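Local coordinates for Lmo0740 protein (Listeria monocytogenes, PDB 4RFA), which probably acts as a Crp-family transcription activator, joining a cyclic-nucleotide-binding-type beta-roll domain to a winged helix-turn-helix DNA-binding domain, at residues 27-32 with 111-116; 38-43 with 102-107; 79-84 with 126-131; 156-161 with 175-180. One frame throughout, in Å; residues are numbered along the deposited sequence.

How the interactions relate
All four contacts are apolar in the main and none has a hydrogen bond across its segments, but they differ in packing and place. Interactions 1, 2 and 3 reach the same four-stranded sheet of the beta-roll domain; interaction 4 lies on the opposite side of the chain's centre, in the probable DNA-binding domain. Strand 29-35 of interaction 1 and strand 103-110 of interaction 2 are neighbours in that sheet, and Lys32 O probably bonds to Leu106 N between them. Three contacts are buried: interaction 1 is aromatic, interaction 2 thin and aliphatic, interaction 4 a leucine cluster. Interaction 3 is only partly buried, and both it and interaction 1 touch the second subunit.

Interaction 1: 27-32 with 111-116; sequences KYVTKK and ADFLLN
Tyr28 and Phe113 supply most of this contact, and their main interaction is aromatic. The ring planes differ by 26° and the centroids are 4.8 Å apart, but the rings are slid so far past each other that they barely overlap. Tyr28 CD2 lies over one face of the Phe113 ring and makes the closest approach, 3.2 Å from Phe113 CD1. A CH-pi contact accompanies it: Phe113 CB lies over the tyrosine face, 3.9 Å from the centroid of the Tyr28 ring and 29° off its normal. Lys27 CG covers the other face of that ring, which is thereby sandwiched between two aliphatic carbons.

In the beta-roll fold of the Crp family this is the point where the short helix 25-28 runs into edge strand 29-35, while helix 111-120 follows directly on the neighbouring strand 103-110. A backbone hydrogen bond of Tyr28 with Asp110 ties the two junctions together, and the Asp110 carboxylate accepts from Phe113 N.

A smaller apolar contact comes from Val29, whose CG2 approaches the phenyl ring obliquely, 3.9 Å from Phe113 CE2. Phe113 reaches both partners because its CG is anti to the backbone N (chi1 -179°), and it also packs on Phe22.

Interaction 2: 38-43 with 102-107; sequences EKIIFE and ESLMLY
Ile40 meets Leu104 and Leu106 with two different branches, and its conformation decides which goes where. CG1 is anti to the carbonyl carbon (chi1 -66°) and the chain continues extended to CD1, which brings the long branch up to Leu104. The short branch, CG2, is turned to Leu106 instead. Ile40 and Leu104 reach toward each other tip to tip, with Ile40 CD1 4.1 Å from Leu104 CD2. The leucine is also stretched out, its CG anti to the backbone N (chi1 177°), which carries its methyls away from the strand. Leu106 is approached less closely, Ile40 CG2 staying 4.4 Å from Leu106 CD2. Two methyl contacts at these separations, burying 97 Å² in all, are light van der Waals packing without a polar component, although all three side chains are buried.

The contact spans the inside of the beta-roll. Ile40 and Glu38 make backbone hydrogen bonds with Ile97 and Val99 of strand 95-99, whereas Leu104 and Leu106 belong to strand 103-110 of the other sheet. There Leu106 also packs on Ile53 of strand 49-55, and Ile40 touches Tyr34 of strand 29-35.

Interaction 3: 79-84 with 126-131; sequences YNVLGI and DFLLTS
Val81 and Ser131 join the beta-roll to the long helix 126-143, which probably corresponds to the C-helix, the dimerisation helix of Crp-family regulators. Strand 81-82 is at one edge of the four-stranded sheet, and Val81 points from it toward the helix. The tight part is a single pair: Val81 CG2 is 3.3 Å from Ser131 CB, closer than ordinary van der Waals contact, a separation doubtful in detail though the side chains clearly abut. One turn earlier, Leu128 CD1 approaches the same methyl, Val81 CG2, at a normal 4.1 Å. Leu128 gets there because its CG is anti to the backbone N (chi1 176°), bringing its end nearer the valine. Val81 also rests on Ile50 and Phe52 of strand 49-55, its side chain packing on both that strand and the helix.

The other side is looser. Tyr79 offers its backbone, with O 4.4 Å from Ser131 CB, while its exposed ring leads away from the helix and touches Leu12 of helix 11-20.

Side-chain hydroxyls turn back onto the helix backbone. The Ser131 OG to Phe127 O separation is too short to be trusted. The single Thr130 hydroxyl proton must be shared or alternate between Phe87 O of the second subunit and Asp126 O. Thr130 OG1 lies 2.8 Å from Asp126 O, 38° above its carbonyl plane, on the face opposite Thr130 N.

Interaction 4: 156-161 with 175-180; sequences MALENL and IVLPNF
Leu161, on a helical turn closed by the bond from Leu161 N to Ala157 O, has its CA 7.2 Å from that of Leu177, the first residue beyond strand 174-176, a separation that side chains, chiefly that of Leu177, have to span. The Leu177 CG is anti to the carbonyl carbon (chi1 -62°) and its second torsion is extended, which spreads the two methyls toward different parts of the helix. CD1 goes to the earlier turn, with Leu177 CD1 3.7 Å from Leu158 CD2; these two side chains cross at about a right angle. The same methyl comes within 4.1 Å of Leu161 CB. CD2 instead lies against the helix backbone, Leu177 CD2 being 3.7 Å from Leu161 C and 3.8 Å from Leu161 O. Leu161 therefore presents its root, CB, and its carbonyl group to Leu177 rather than its terminal methyls. Leu158 and Leu161 are three residues apart and share one face of the helix, on which the Leu177 side chain settles. All three leucines are buried.

In what is probably the winged helix-turn-helix domain, as in Crp relatives, this packs helix 150-165 against the small antiparallel sheet. A backbone hydrogen bond of Leu177 with Tyr217 and one of Ile175 with Ile219 hold the segment beside strand 218-220. Helix 183-189 adds to the same apolar region, with Leu186 against Leu158 and Tyr189 against Leu161.

Interaction 1: 27-32 with 111-116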
loop_
_atom_site.group_PDB
_atom_site.type_symbol
_atom_site.label_atom_id
_atom_site.label_comp_id
_atom_site.label_asym_id
_atom_site.label_seq_id
_atom_site.Cartn_x
_atom_site.Cartn_y
_atom_site.Cartn_z
ATOM N N LYS A 27 -17.206 -22.203 13.742
ATOM C CA LYS A 27 -17.869 -20.989 14.138
ATOM C C LYS A 27 -17.175 -19.751 13.568
ATOM O O LYS A 27 -17.838 -18.803 13.204
ATOM C CB LYS A 27 -17.873 -20.939 15.659
ATOM C CG LYS A 27 -18.285 -19.640 16.303
ATOM C CD LYS A 27 -18.576 -19.922 17.760
ATOM C CE LYS A 27 -18.885 -18.667 18.540
ATOM N NZ LYS A 27 -19.117 -19.032 19.964
ATOM N N TYR A 28 -15.857 -19.762 13.479
ATOM C CA TYR A 28 -15.143 -18.583 13.039
ATOM C C TYR A 28 -14.491 -18.662 11.647
ATOM O O TYR A 28 -13.929 -17.675 11.169
ATOM C CB TYR A 28 -14.074 -18.244 14.087
ATOM C CG TYR A 28 -14.632 -17.829 15.442
ATOM C CD1 TYR A 28 -15.582 -16.826 15.541
ATOM C CD2 TYR A 28 -14.187 -18.426 16.627
ATOM C CE1 TYR A 28 -16.089 -16.422 16.765
ATOM C CE2 TYR A 28 -14.678 -18.016 17.863
ATOM C CZ TYR A 28 -15.633 -17.010 17.915
ATOM O OH TYR A 28 -16.163 -16.589 19.110
ATOM N N VAL A 29 -14.509 -19.829 11.017
ATOM C CA VAL A 29 -13.736 -20.028 9.802
ATOM C C VAL A 29 -14.661 -20.628 8.782
ATOM O O VAL A 29 -15.255 -21.645 9.024
ATOM C CB VAL A 29 -12.574 -21.004 9.983
ATOM C CG1 VAL A 29 -11.883 -21.210 8.652
ATOM C CG2 VAL A 29 -11.614 -20.544 11.072
ATOM N N THR A 30 -14.726 -20.020 7.622
ATOM C CA THR A 30 -15.752 -20.340 6.642
ATOM C C THR A 30 -15.067 -20.281 5.281
ATOM O O THR A 30 -14.181 -19.504 5.122
ATOM C CB THR A 30 -16.871 -19.292 6.773
ATOM O OG1 THR A 30 -17.904 -19.830 7.601
ATOM C CG2 THR A 30 -17.444 -18.885 5.482
ATOM N N LYS A 31 -15.514 -21.081 4.319
ATOM C CA LYS A 31 -14.913 -21.164 2.997
ATOM C C LYS A 31 -15.894 -20.641 1.960
ATOM O O LYS A 31 -17.110 -20.863 2.086
ATOM C CB LYS A 31 -14.655 -22.632 2.704
ATOM C CG LYS A 31 -13.795 -22.905 1.507
ATOM C CD LYS A 31 -13.384 -24.371 1.468
ATOM C CE LYS A 31 -14.532 -25.277 1.082
ATOM N NZ LYS A 31 -15.003 -25.019 -0.308
ATOM N N LYS A 32 -15.356 -20.004 0.923
ATOM C CA LYS A 32 -16.126 -19.474 -0.187
ATOM C C LYS A 32 -15.408 -19.692 -1.526
ATOM O O LYS A 32 -14.202 -19.383 -1.657
ATOM C CB LYS A 32 -16.299 -17.989 0.033
ATOM C CG LYS A 32 -17.704 -17.513 0.237
ATOM C CD LYS A 32 -18.454 -17.419 -1.071
ATOM C CE LYS A 32 -19.789 -16.745 -0.828
ATOM N NZ LYS A 32 -20.624 -16.791 -2.054
ATOM N N ALA A 111 -12.296 -12.050 12.685
ATOM C CA ALA A 111 -11.110 -11.292 13.011
ATOM C C ALA A 111 -10.780 -11.304 14.517
ATOM O O ALA A 111 -9.608 -11.456 14.931
ATOM C CB ALA A 111 -11.312 -9.859 12.524
ATOM N N ASP A 112 -11.794 -11.153 15.353
ATOM C CA ASP A 112 -11.575 -11.347 16.812
ATOM C C ASP A 112 -10.889 -12.697 17.141
ATOM O O ASP A 112 -9.883 -12.721 17.880
ATOM C CB ASP A 112 -12.888 -11.223 17.595
ATOM C CG ASP A 112 -13.080 -9.837 18.207
ATOM O OD1 ASP A 112 -12.921 -8.820 17.494
ATOM O OD2 ASP A 112 -13.393 -9.771 19.418
ATOM N N PHE A 113 -11.425 -13.786 16.565
ATOM C CA PHE A 113 -10.827 -15.122 16.671
ATOM C C PHE A 113 -9.381 -15.093 16.249
ATOM O O PHE A 113 -8.493 -15.464 16.984
ATOM C CB PHE A 113 -11.567 -16.105 15.756
ATOM C CG PHE A 113 -11.046 -17.532 15.789
ATOM C CD1 PHE A 113 -10.991 -18.262 16.989
ATOM C CD2 PHE A 113 -10.730 -18.197 14.606
ATOM C CE1 PHE A 113 -10.559 -19.590 16.996
ATOM C CE2 PHE A 113 -10.314 -19.525 14.609
ATOM C CZ PHE A 113 -10.229 -20.227 15.804
ATOM N N LEU A 114 -9.160 -14.653 15.031
ATOM C CA LEU A 114 -7.831 -14.678 14.463
ATOM C C LEU A 114 -6.929 -13.813 15.327
ATOM O O LEU A 114 -5.819 -14.239 15.674
ATOM C CB LEU A 114 -7.844 -14.153 13.012
ATOM C CG LEU A 114 -6.439 -14.060 12.413
ATOM C CD1 LEU A 114 -5.740 -15.415 12.392
ATOM C CD2 LEU A 114 -6.488 -13.449 11.016
ATOM N N LEU A 115 -7.419 -12.629 15.695
ATOM C CA LEU A 115 -6.655 -11.696 16.571
ATOM C C LEU A 115 -6.344 -12.235 17.965
ATOM O O LEU A 115 -5.535 -11.638 18.689
ATOM C CB LEU A 115 -7.370 -10.333 16.712
ATOM N N ASN A 116 -7.002 -13.330 18.350
ATOM C CA ASN A 116 -6.746 -13.973 19.641
ATOM C C ASN A 116 -5.721 -15.091 19.582
ATOM O O ASN A 116 -5.062 -15.385 20.579
ATOM C CB ASN A 116 -8.046 -14.550 20.220
ATOM C CG ASN A 116 -8.824 -13.534 21.014
ATOM O OD1 ASN A 116 -8.239 -12.711 21.719
ATOM N ND2 ASN A 116 -10.149 -13.597 20.926
#

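Interaction 2: 38-43 with 102-107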
loop_
_atom_site.group_PDB
_atom_site.type_symbol
_atom_site.label_atom_id
_atom_site.label_comp_id
_atom_site.label_asym_id
_atom_site.label_seq_id
_atom_site.Cartn_x
_atom_site.Cartn_y
_atom_site.Cartn_z
ATOM N N GLU A 38 -17.132 -13.192 -11.190
ATOM C CA GLU A 38 -17.837 -12.894 -9.958
ATOM C C GLU A 38 -17.124 -11.809 -9.191
ATOM O O GLU A 38 -15.906 -11.735 -9.280
ATOM C CB GLU A 38 -17.880 -14.120 -9.083
ATOM C CG GLU A 38 -18.820 -15.174 -9.600
ATOM C CD GLU A 38 -19.067 -16.193 -8.527
ATOM O OE1 GLU A 38 -18.520 -17.314 -8.624
ATOM O OE2 GLU A 38 -19.735 -15.821 -7.545
ATOM N N LYS A 39 -17.884 -11.011 -8.442
ATOM C CA LYS A 39 -17.367 -10.015 -7.530
ATOM C C LYS A 39 -17.228 -10.575 -6.114
ATOM O O LYS A 39 -18.117 -11.192 -5.599
ATOM C CB LYS A 39 -18.299 -8.800 -7.496
ATOM C CG LYS A 39 -18.323 -7.977 -8.789
ATOM C CD LYS A 39 -17.428 -6.747 -8.702
ATOM C CE LYS A 39 -16.934 -6.293 -10.061
ATOM N NZ LYS A 39 -18.049 -6.222 -11.054
ATOM N N ILE A 40 -16.112 -10.321 -5.474
ATOM C CA ILE A 40 -15.925 -10.685 -4.066
ATOM C C ILE A 40 -16.361 -9.461 -3.243
ATOM O O ILE A 40 -15.869 -8.346 -3.456
ATOM C CB ILE A 40 -14.440 -11.054 -3.828
ATOM C CG1 ILE A 40 -14.093 -12.334 -4.604
ATOM C CG2 ILE A 40 -14.122 -11.220 -2.348
ATOM C CD1 ILE A 40 -12.608 -12.581 -4.722
ATOM N N ILE A 41 -17.309 -9.639 -2.335
ATOM C CA ILE A 41 -17.918 -8.502 -1.619
ATOM C C ILE A 41 -17.827 -8.772 -0.128
ATOM O O ILE A 41 -18.176 -9.852 0.306
ATOM C CB ILE A 41 -19.387 -8.318 -2.058
ATOM C CG1 ILE A 41 -19.436 -7.863 -3.530
ATOM C CG2 ILE A 41 -20.120 -7.322 -1.160
ATOM C CD1 ILE A 41 -20.637 -8.373 -4.305
ATOM N N PHE A 42 -17.342 -7.812 0.650
ATOM C CA PHE A 42 -17.274 -7.988 2.109
ATOM C C PHE A 42 -18.582 -7.516 2.771
ATOM O O PHE A 42 -18.900 -6.338 2.693
ATOM C CB PHE A 42 -16.085 -7.207 2.717
ATOM C CG PHE A 42 -14.784 -7.331 1.942
ATOM C CD1 PHE A 42 -14.323 -8.570 1.506
ATOM C CD2 PHE A 42 -14.009 -6.200 1.682
ATOM C CE1 PHE A 42 -13.134 -8.677 0.807
ATOM C CE2 PHE A 42 -12.815 -6.297 0.987
ATOM C CZ PHE A 42 -12.377 -7.542 0.550
ATOM N N GLU A 43 -19.333 -8.421 3.412
ATOM C CA GLU A 43 -20.502 -8.021 4.243
ATOM C C GLU A 43 -20.065 -7.143 5.403
ATOM O O GLU A 43 -19.227 -7.549 6.195
ATOM C CB GLU A 43 -21.237 -9.228 4.857
ATOM C CG GLU A 43 -22.455 -9.718 4.096
ATOM C CD GLU A 43 -22.110 -10.813 3.106
ATOM O OE1 GLU A 43 -21.725 -11.917 3.553
ATOM O OE2 GLU A 43 -22.231 -10.570 1.887
ATOM N N GLU A 102 -10.390 -19.003 -13.456
ATOM C CA GLU A 102 -11.593 -19.787 -13.709
ATOM C C GLU A 102 -12.305 -20.021 -12.382
ATOM O O GLU A 102 -13.539 -19.903 -12.279
ATOM C CB GLU A 102 -11.224 -21.087 -14.413
ATOM C CG GLU A 102 -10.529 -20.871 -15.770
ATOM N N SER A 103 -11.506 -20.298 -11.352
ATOM C CA SER A 103 -11.988 -20.291 -9.977
ATOM C C SER A 103 -10.992 -19.748 -8.957
ATOM O O SER A 103 -9.787 -19.590 -9.231
ATOM C CB SER A 103 -12.405 -21.710 -9.555
ATOM O OG SER A 103 -11.244 -22.495 -9.352
ATOM N N LEU A 104 -11.548 -19.462 -7.781
ATOM C CA LEU A 104 -10.854 -18.952 -6.660
ATOM C C LEU A 104 -11.546 -19.430 -5.385
ATOM O O LEU A 104 -12.798 -19.487 -5.323
ATOM C CB LEU A 104 -10.839 -17.423 -6.740
ATOM C CG LEU A 104 -10.218 -16.630 -5.603
ATOM C CD1 LEU A 104 -9.700 -15.272 -6.117
ATOM C CD2 LEU A 104 -11.181 -16.442 -4.439
HETATM N N MSE A 105 -10.732 -19.780 -4.396
HETATM C CA MSE A 105 -11.190 -20.256 -3.088
HETATM C C MSE A 105 -10.574 -19.419 -2.043
HETATM O O MSE A 105 -9.387 -19.161 -2.088
HETATM C CB MSE A 105 -10.676 -21.643 -2.733
HETATM C CG MSE A 105 -10.967 -22.104 -1.278
HETATM SE SE MSE A 105 -10.471 -24.024 -1.196
HETATM C CE MSE A 105 -11.783 -24.718 -2.507
ATOM N N LEU A 106 -11.359 -19.040 -1.058
ATOM C CA LEU A 106 -10.813 -18.356 0.098
ATOM C C LEU A 106 -11.410 -18.819 1.387
ATOM O O LEU A 106 -12.435 -19.495 1.397
ATOM C CB LEU A 106 -11.012 -16.849 -0.061
ATOM C CG LEU A 106 -12.423 -16.303 -0.129
ATOM C CD1 LEU A 106 -13.100 -16.367 1.227
ATOM C CD2 LEU A 106 -12.394 -14.871 -0.607
ATOM N N TYR A 107 -10.764 -18.419 2.478
ATOM C CA TYR A 107 -11.288 -18.635 3.813
ATOM C C TYR A 107 -11.713 -17.323 4.455
ATOM O O TYR A 107 -11.010 -16.354 4.421
ATOM C CB TYR A 107 -10.255 -19.382 4.672
ATOM C CG TYR A 107 -10.246 -20.861 4.354
ATOM C CD1 TYR A 107 -11.163 -21.723 4.923
ATOM C CD2 TYR A 107 -9.377 -21.368 3.404
ATOM C CE1 TYR A 107 -11.172 -23.076 4.592
ATOM C CE2 TYR A 107 -9.379 -22.714 3.065
ATOM C CZ TYR A 107 -10.260 -23.555 3.658
ATOM O OH TYR A 107 -10.232 -24.868 3.279
#

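Interaction 3: 79-84 with 126-131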
loop_
_atom_site.group_PDB
_atom_site.type_symbol
_atom_site.label_atom_id
_atom_site.label_comp_id
_atom_site.label_asym_id
_atom_site.label_seq_id
_atom_site.Cartn_x
_atom_site.Cartn_y
_atom_site.Cartn_z
ATOM N N TYR A 79 -2.582 -16.628 -1.042
ATOM C CA TYR A 79 -1.912 -16.305 0.237
ATOM C C TYR A 79 -1.944 -14.848 0.658
ATOM O O TYR A 79 -1.404 -14.505 1.715
ATOM C CB TYR A 79 -0.484 -16.864 0.283
ATOM C CG TYR A 79 -0.448 -18.289 -0.201
ATOM C CD1 TYR A 79 -1.194 -19.262 0.453
ATOM C CD2 TYR A 79 0.269 -18.657 -1.334
ATOM C CE1 TYR A 79 -1.215 -20.572 0.018
ATOM C CE2 TYR A 79 0.258 -19.970 -1.781
ATOM C CZ TYR A 79 -0.487 -20.923 -1.096
ATOM O OH TYR A 79 -0.526 -22.236 -1.512
ATOM N N ASN A 80 -2.597 -13.991 -0.124
ATOM C CA ASN A 80 -2.930 -12.643 0.336
ATOM C C ASN A 80 -4.011 -12.597 1.390
ATOM O O ASN A 80 -4.951 -13.423 1.404
ATOM C CB ASN A 80 -3.407 -11.743 -0.832
ATOM C CG ASN A 80 -2.307 -11.405 -1.823
ATOM O OD1 ASN A 80 -2.569 -10.891 -2.893
ATOM N ND2 ASN A 80 -1.083 -11.717 -1.483
ATOM N N VAL A 81 -3.860 -11.664 2.324
ATOM C CA VAL A 81 -4.925 -11.353 3.281
ATOM C C VAL A 81 -5.799 -10.278 2.646
ATOM O O VAL A 81 -5.259 -9.465 1.948
ATOM C CB VAL A 81 -4.368 -10.816 4.613
ATOM C CG1 VAL A 81 -5.405 -10.932 5.693
ATOM C CG2 VAL A 81 -3.163 -11.607 5.038
ATOM N N LEU A 82 -7.118 -10.296 2.860
ATOM C CA LEU A 82 -8.043 -9.322 2.254
ATOM C C LEU A 82 -8.996 -8.844 3.319
ATOM O O LEU A 82 -9.203 -9.485 4.391
ATOM C CB LEU A 82 -8.908 -9.904 1.127
ATOM C CG LEU A 82 -8.591 -9.883 -0.353
ATOM C CD1 LEU A 82 -9.637 -10.599 -1.166
ATOM C CD2 LEU A 82 -8.447 -8.487 -0.923
ATOM N N GLY A 83 -9.564 -7.682 3.029
ATOM C CA GLY A 83 -10.527 -7.068 3.913
ATOM C C GLY A 83 -9.914 -6.308 5.070
ATOM O O GLY A 83 -10.616 -6.011 6.045
ATOM N N ILE A 84 -8.620 -6.002 5.011
ATOM C CA ILE A 84 -8.003 -5.204 6.110
ATOM C C ILE A 84 -8.498 -3.762 6.012
ATOM O O ILE A 84 -8.676 -3.079 7.016
ATOM C CB ILE A 84 -6.469 -5.185 6.107
ATOM C CG1 ILE A 84 -5.889 -6.603 6.051
ATOM C CG2 ILE A 84 -5.954 -4.421 7.335
ATOM C CD1 ILE A 84 -5.757 -7.325 7.345
ATOM N N ASP A 126 3.882 -13.821 12.774
ATOM C CA ASP A 126 4.814 -13.582 11.699
ATOM C C ASP A 126 4.098 -13.760 10.420
ATOM O O ASP A 126 4.337 -12.990 9.486
ATOM C CB ASP A 126 6.009 -14.529 11.728
ATOM C CG ASP A 126 6.925 -14.217 12.866
ATOM O OD1 ASP A 126 6.787 -13.116 13.440
ATOM O OD2 ASP A 126 7.809 -15.046 13.170
ATOM N N PHE A 127 3.227 -14.772 10.395
ATOM C CA PHE A 127 2.452 -15.051 9.218
ATOM C C PHE A 127 1.589 -13.865 8.777
ATOM O O PHE A 127 1.518 -13.577 7.615
ATOM C CB PHE A 127 1.538 -16.257 9.391
ATOM C CG PHE A 127 0.796 -16.557 8.154
ATOM C CD1 PHE A 127 1.467 -17.053 7.063
ATOM C CD2 PHE A 127 -0.537 -16.225 8.028
ATOM C CE1 PHE A 127 0.809 -17.285 5.869
ATOM C CE2 PHE A 127 -1.201 -16.440 6.837
ATOM C CZ PHE A 127 -0.523 -16.959 5.750
ATOM N N LEU A 128 0.900 -13.231 9.703
ATOM C CA LEU A 128 0.024 -12.141 9.340
ATOM C C LEU A 128 0.813 -10.868 8.906
ATOM O O LEU A 128 0.516 -10.263 7.874
ATOM C CB LEU A 128 -0.935 -11.845 10.487
ATOM C CG LEU A 128 -1.881 -10.654 10.305
ATOM C CD1 LEU A 128 -2.661 -10.760 9.008
ATOM C CD2 LEU A 128 -2.824 -10.564 11.488
ATOM N N LEU A 129 1.808 -10.522 9.704
ATOM C CA LEU A 129 2.730 -9.426 9.452
ATOM C C LEU A 129 3.442 -9.573 8.136
ATOM O O LEU A 129 3.555 -8.616 7.392
ATOM C CB LEU A 129 3.806 -9.398 10.534
ATOM C CG LEU A 129 3.370 -8.861 11.882
ATOM C CD1 LEU A 129 4.602 -8.800 12.777
ATOM C CD2 LEU A 129 2.722 -7.486 11.751
ATOM N N THR A 130 3.913 -10.778 7.856
ATOM C CA THR A 130 4.584 -11.082 6.596
ATOM C C THR A 130 3.674 -10.949 5.421
ATOM O O THR A 130 4.083 -10.411 4.417
ATOM C CB THR A 130 5.221 -12.482 6.620
ATOM O OG1 THR A 130 6.284 -12.469 7.578
ATOM C CG2 THR A 130 5.780 -12.862 5.256
ATOM N N SER A 131 2.436 -11.418 5.537
ATOM C CA SER A 131 1.461 -11.258 4.470
ATOM C C SER A 131 1.185 -9.789 4.140
ATOM O O SER A 131 1.104 -9.426 2.977
ATOM C CB SER A 131 0.138 -11.904 4.851
ATOM O OG SER A 131 0.381 -13.112 5.514
#

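Interaction 4: 156-161 with 175-180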
loop_
_atom_site.group_PDB
_atom_site.type_symbol
_atom_site.label_atom_id
_atom_site.label_comp_id
_atom_site.label_asym_id
_atom_site.label_seq_id
_atom_site.Cartn_x
_atom_site.Cartn_y
_atom_site.Cartn_z
HETATM N N MSE A 156 7.424 -2.244 -16.418
HETATM C CA MSE A 156 7.320 -2.359 -14.977
HETATM C C MSE A 156 6.194 -3.288 -14.659
HETATM O O MSE A 156 6.351 -4.095 -13.772
HETATM C CB MSE A 156 7.014 -1.025 -14.260
HETATM C CG MSE A 156 8.223 -0.110 -14.377
HETATM SE SE MSE A 156 7.765 1.734 -13.773
HETATM C CE MSE A 156 7.618 1.175 -11.906
ATOM N N ALA A 157 5.053 -3.169 -15.346
ATOM C CA ALA A 157 3.970 -4.129 -15.146
ATOM C C ALA A 157 4.430 -5.592 -15.379
ATOM O O ALA A 157 4.166 -6.491 -14.590
ATOM C CB ALA A 157 2.803 -3.801 -16.058
ATOM N N LEU A 158 5.026 -5.857 -16.525
ATOM C CA LEU A 158 5.341 -7.227 -16.874
ATOM C C LEU A 158 6.369 -7.770 -15.927
ATOM O O LEU A 158 6.343 -8.960 -15.593
ATOM C CB LEU A 158 5.864 -7.307 -18.296
ATOM C CG LEU A 158 4.773 -7.207 -19.345
ATOM C CD1 LEU A 158 5.380 -7.030 -20.724
ATOM C CD2 LEU A 158 3.831 -8.410 -19.304
ATOM N N GLU A 159 7.228 -6.897 -15.406
ATOM C CA GLU A 159 8.141 -7.324 -14.370
ATOM C C GLU A 159 7.469 -7.608 -13.028
ATOM O O GLU A 159 7.881 -8.557 -12.337
ATOM C CB GLU A 159 9.325 -6.333 -14.193
ATOM C CG GLU A 159 10.046 -6.471 -12.877
ATOM C CD GLU A 159 11.101 -5.390 -12.626
ATOM O OE1 GLU A 159 11.954 -5.135 -13.503
ATOM O OE2 GLU A 159 11.085 -4.815 -11.509
ATOM N N ASN A 160 6.554 -6.737 -12.601
ATOM C CA ASN A 160 5.833 -6.902 -11.357
ATOM C C ASN A 160 5.076 -8.239 -11.441
ATOM O O ASN A 160 5.023 -9.025 -10.490
ATOM C CB ASN A 160 4.730 -5.835 -11.153
ATOM C CG ASN A 160 5.241 -4.395 -10.833
ATOM O OD1 ASN A 160 6.383 -4.153 -10.464
ATOM N ND2 ASN A 160 4.318 -3.439 -10.907
ATOM N N LEU A 161 4.396 -8.448 -12.547
ATOM C CA LEU A 161 3.645 -9.722 -12.698
ATOM C C LEU A 161 4.568 -10.957 -12.735
ATOM O O LEU A 161 4.256 -11.998 -12.169
ATOM C CB LEU A 161 2.828 -9.666 -13.949
ATOM C CG LEU A 161 1.753 -8.585 -13.877
ATOM C CD1 LEU A 161 1.064 -8.438 -15.211
ATOM C CD2 LEU A 161 0.703 -8.884 -12.825
ATOM N N ILE A 175 10.193 -16.673 -18.301
ATOM C CA ILE A 175 9.215 -16.633 -17.227
ATOM C C ILE A 175 7.863 -16.410 -17.861
ATOM O O ILE A 175 7.694 -15.473 -18.633
ATOM C CB ILE A 175 9.547 -15.533 -16.218
ATOM C CG1 ILE A 175 10.754 -15.975 -15.395
ATOM C CG2 ILE A 175 8.362 -15.255 -15.301
ATOM C CD1 ILE A 175 11.403 -14.851 -14.617
ATOM N N VAL A 176 6.908 -17.287 -17.548
ATOM C CA VAL A 176 5.625 -17.323 -18.241
ATOM C C VAL A 176 4.526 -16.839 -17.311
ATOM O O VAL A 176 4.493 -17.217 -16.146
ATOM C CB VAL A 176 5.273 -18.742 -18.712
ATOM C CG1 VAL A 176 3.993 -18.726 -19.540
ATOM C CG2 VAL A 176 6.433 -19.328 -19.520
ATOM N N LEU A 177 3.625 -16.020 -17.840
ATOM C CA LEU A 177 2.568 -15.434 -17.022
ATOM C C LEU A 177 1.272 -16.245 -17.210
ATOM O O LEU A 177 1.040 -16.793 -18.264
ATOM C CB LEU A 177 2.319 -13.972 -17.398
ATOM C CG LEU A 177 3.453 -12.958 -17.227
ATOM C CD1 LEU A 177 2.929 -11.575 -17.525
ATOM C CD2 LEU A 177 4.102 -12.995 -15.848
ATOM N N PRO A 178 0.391 -16.232 -16.205
ATOM C CA PRO A 178 -0.905 -16.894 -16.358
ATOM C C PRO A 178 -1.710 -16.451 -17.565
ATOM O O PRO A 178 -1.649 -15.302 -18.009
ATOM C CB PRO A 178 -1.670 -16.473 -15.102
ATOM C CG PRO A 178 -0.633 -16.105 -14.132
ATOM C CD PRO A 178 0.464 -15.477 -14.935
ATOM N N ASN A 179 -2.547 -17.372 -17.987
ATOM C CA ASN A 179 -3.370 -17.263 -19.152
ATOM C C ASN A 179 -4.323 -16.093 -19.105
ATOM O O ASN A 179 -4.611 -15.494 -20.134
ATOM C CB ASN A 179 -4.189 -18.536 -19.261
ATOM C CG ASN A 179 -4.684 -18.777 -20.658
ATOM O OD1 ASN A 179 -5.889 -18.799 -20.905
ATOM N ND2 ASN A 179 -3.758 -18.957 -21.583
ATOM N N PHE A 180 -4.830 -15.775 -17.916
ATOM C CA PHE A 180 -5.780 -14.679 -17.779
ATOM C C PHE A 180 -5.167 -13.273 -18.037
ATOM O O PHE A 180 -5.893 -12.321 -18.271
ATOM C CB PHE A 180 -6.522 -14.752 -16.425
ATOM C CG PHE A 180 -5.663 -14.403 -15.240
ATOM C CD1 PHE A 180 -5.446 -13.083 -14.896
ATOM C CD2 PHE A 180 -5.091 -15.411 -14.466
ATOM C CE1 PHE A 180 -4.674 -12.752 -13.790
ATOM C CE2 PHE A 180 -4.305 -15.099 -13.379
ATOM C CZ PHE A 180 -4.079 -13.761 -13.043
#